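Local coordinates for hexapeptide transferase family protein (Anaplasma phagocytophilum, PDB 3IXC) that probably acts as a transferase, built as a trimeric left-handed parallel beta-helix of the gamma-carbonic anhydrase-like family that binds magnesium, at residues A[128-134]-A[145-151]. Residues are numbered along the deposited sequence; the frame is centred on the assembly and turned at random. Where two conformers were deposited one is given.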
loop_
_atom_site.group_PDB
_atom_site.type_symbol
_atom_site.label_atom_id
_atom_site.label_comp_id
_atom_site.label_asym_id
_atom_site.label_seq_id
_atom_site.Cartn_x
_atom_site.Cartn_y
_atom_site.Cartn_z
ATOM N N MET A 128 12.965 -1.383 -8.108
ATOM C CA MET A 128 13.350 -0.045 -8.576
ATOM C C MET A 128 13.721 -0.023 -10.059
ATOM O O MET A 128 13.896 -1.077 -10.684
ATOM C CB MET A 128 14.518 0.507 -7.739
ATOM C CG MET A 128 14.257 0.598 -6.232
ATOM S SD MET A 128 13.209 1.964 -5.705
ATOM C CE MET A 128 14.257 3.369 -6.064
ATOM N N ASP A 129 13.852 1.192 -10.598
ATOM C CA ASP A 129 14.207 1.426 -11.999
ATOM C C ASP A 129 15.398 0.584 -12.436
ATOM O O ASP A 129 16.411 0.512 -11.739
ATOM C CB ASP A 129 14.518 2.916 -12.237
ATOM C CG ASP A 129 13.265 3.772 -12.462
ATOM O OD1 ASP A 129 12.143 3.230 -12.546
ATOM O OD2 ASP A 129 13.410 5.006 -12.578
ATOM N N ARG A 130 15.263 -0.056 -13.592
ATOM C CA ARG A 130 16.352 -0.805 -14.229
ATOM C C ARG A 130 16.679 -2.144 -13.552
ATOM O O ARG A 130 17.523 -2.886 -14.047
ATOM C CB ARG A 130 17.629 0.049 -14.395
ATOM C CG ARG A 130 17.468 1.264 -15.302
ATOM C CD ARG A 130 18.783 2.032 -15.477
ATOM N NE ARG A 130 19.113 2.844 -14.304
ATOM C CZ ARG A 130 20.005 2.512 -13.373
ATOM N NH1 ARG A 130 20.684 1.374 -13.461
ATOM N NH2 ARG A 130 20.227 3.333 -12.353
ATOM N N ALA A 131 16.016 -2.469 -12.439
ATOM C CA ALA A 131 16.194 -3.799 -11.858
ATOM C C ALA A 131 15.654 -4.866 -12.812
ATOM O O ALA A 131 14.736 -4.612 -13.593
ATOM C CB ALA A 131 15.533 -3.903 -10.480
ATOM N N VAL A 132 16.250 -6.051 -12.761
ATOM C CA VAL A 132 15.845 -7.161 -13.620
ATOM C C VAL A 132 15.703 -8.402 -12.763
ATOM O O VAL A 132 16.585 -8.709 -11.961
ATOM C CB VAL A 132 16.892 -7.441 -14.736
ATOM C CG1 VAL A 132 16.522 -8.703 -15.534
ATOM C CG2 VAL A 132 17.031 -6.236 -15.665
ATOM N N MET A 133 14.587 -9.107 -12.923
ATOM C CA MET A 133 14.489 -10.472 -12.433
ATOM C C MET A 133 14.501 -11.394 -13.645
ATOM O O MET A 133 13.661 -11.272 -14.543
ATOM C CB MET A 133 13.227 -10.677 -11.590
ATOM C CG MET A 133 13.281 -9.922 -10.268
ATOM S SD MET A 133 11.850 -10.221 -9.225
ATOM C CE MET A 133 12.111 -11.943 -8.783
ATOM N N GLU A 134 15.483 -12.289 -13.695
ATOM C CA GLU A 134 15.537 -13.258 -14.780
ATOM C C GLU A 134 14.401 -14.268 -14.637
ATOM O O GLU A 134 13.747 -14.344 -13.594
ATOM C CB GLU A 134 16.895 -13.960 -14.807
ATOM C CG GLU A 134 18.048 -12.998 -15.121
ATOM C CD GLU A 134 19.362 -13.710 -15.339
ATOM O OE1 GLU A 134 19.482 -14.908 -14.981
ATOM O OE2 GLU A 134 20.289 -13.061 -15.880
ATOM N N LEU A 145 14.400 -4.212 -3.970
ATOM C CA LEU A 145 15.387 -4.500 -5.013
ATOM C C LEU A 145 15.791 -3.192 -5.673
ATOM O O LEU A 145 14.983 -2.558 -6.358
ATOM C CB LEU A 145 14.821 -5.487 -6.046
ATOM C CG LEU A 145 15.811 -5.994 -7.111
ATOM C CD1 LEU A 145 16.974 -6.752 -6.473
ATOM C CD2 LEU A 145 15.100 -6.878 -8.131
ATOM N N THR A 146 17.039 -2.787 -5.451
ATOM C CA THR A 146 17.479 -1.431 -5.803
ATOM C C THR A 146 17.846 -1.301 -7.283
ATOM O O THR A 146 17.892 -2.303 -8.007
ATOM C CB THR A 146 18.623 -0.956 -4.882
ATOM O OG1 THR A 146 19.727 -1.866 -4.975
ATOM C CG2 THR A 146 18.139 -0.903 -3.432
ATOM N N ARG A 147 18.103 -0.065 -7.720
ATOM C CA ARG A 147 18.248 0.214 -9.143
ATOM C C ARG A 147 19.342 -0.621 -9.812
ATOM O O ARG A 147 20.467 -0.726 -9.319
ATOM C CB ARG A 147 18.438 1.713 -9.405
ATOM C CG ARG A 147 17.156 2.535 -9.234
ATOM C CD ARG A 147 17.352 3.974 -9.698
ATOM N NE ARG A 147 16.120 4.759 -9.617
ATOM C CZ ARG A 147 16.024 6.034 -9.981
ATOM N NH1 ARG A 147 17.087 6.673 -10.448
ATOM N NH2 ARG A 147 14.866 6.674 -9.875
ATOM N N GLY A 148 18.982 -1.237 -10.932
ATOM C CA GLY A 148 19.934 -1.969 -11.764
ATOM C C GLY A 148 20.367 -3.351 -11.306
ATOM O O GLY A 148 21.155 -4.001 -11.989
ATOM N N LYS A 149 19.866 -3.802 -10.158
ATOM C CA LYS A 149 20.243 -5.120 -9.635
ATOM C C LYS A 149 19.599 -6.223 -10.461
ATOM O O LYS A 149 18.478 -6.059 -10.944
ATOM C CB LYS A 149 19.878 -5.261 -8.152
ATOM C CG LYS A 149 20.697 -4.367 -7.214
ATOM C CD LYS A 149 22.091 -4.962 -6.958
ATOM C CE LYS A 149 22.935 -4.074 -6.044
ATOM N NZ LYS A 149 23.697 -3.021 -6.780
ATOM N N ILE A 150 20.325 -7.329 -10.623
ATOM C CA ILE A 150 19.875 -8.456 -11.441
ATOM C C ILE A 150 19.741 -9.721 -10.593
ATOM O O ILE A 150 20.741 -10.235 -10.076
ATOM C CB ILE A 150 20.857 -8.750 -12.612
ATOM C CG1 ILE A 150 21.408 -7.458 -13.230
ATOM C CG2 ILE A 150 20.192 -9.637 -13.666
ATOM C CD1 ILE A 150 20.401 -6.664 -14.019
ATOM N N VAL A 151 18.511 -10.213 -10.453
ATOM C CA VAL A 151 18.249 -11.482 -9.764
ATOM C C VAL A 151 18.316 -12.577 -10.830
ATOM O O VAL A 151 17.535 -12.574 -11.779
ATOM C CB VAL A 151 16.865 -11.493 -9.066
ATOM C CG1 VAL A 151 16.659 -12.788 -8.277
ATOM C CG2 VAL A 151 16.698 -10.265 -8.139
HETATM O O HOH W 1 13.037 3.815 -9.194
#
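R147, in one of its two conformers, lays its extended side chain alongside D129, with CG close against the backbone oxygen of D129 and NE 3.6 Å from D129 CB. D129 OD2 sits over one guanidinium face, 3.5 Å from R147 NH2 and well out of plane, so this salt bridge is electrostatic rather than a hydrogen bond. Water 1, at the guanidinium edge, accepts from R147 NE and the backbone N of D129; the second conformer makes both links less certain. A bend at chi3 (-76°) turns the R130 guanidinium across R147, NH2 3.8 Å from R147 CB. Two type II turns, M128 to A131 and T146 to K149, lie one on the other, tied by a rather bent hydrogen bond from G148 N to D129 O (3.2 Å). M128 N hydrogen-bonds to L145 O before the turns; past them the chains run parallel, V132 N bonding to K149 O, V151 N to V132 O and E134 N to V151 O. M133 CG meets V151 CG2 at 4.0 Å. In these successive coils of the left-handed beta-helix, D129 touches the magnesium ligand H111, M128 packs on M123 of a neighbouring subunit, strand 132-133 lies between strands 114-115 and 150-151, and W157 of strand 155-159 packs against L145 and V151.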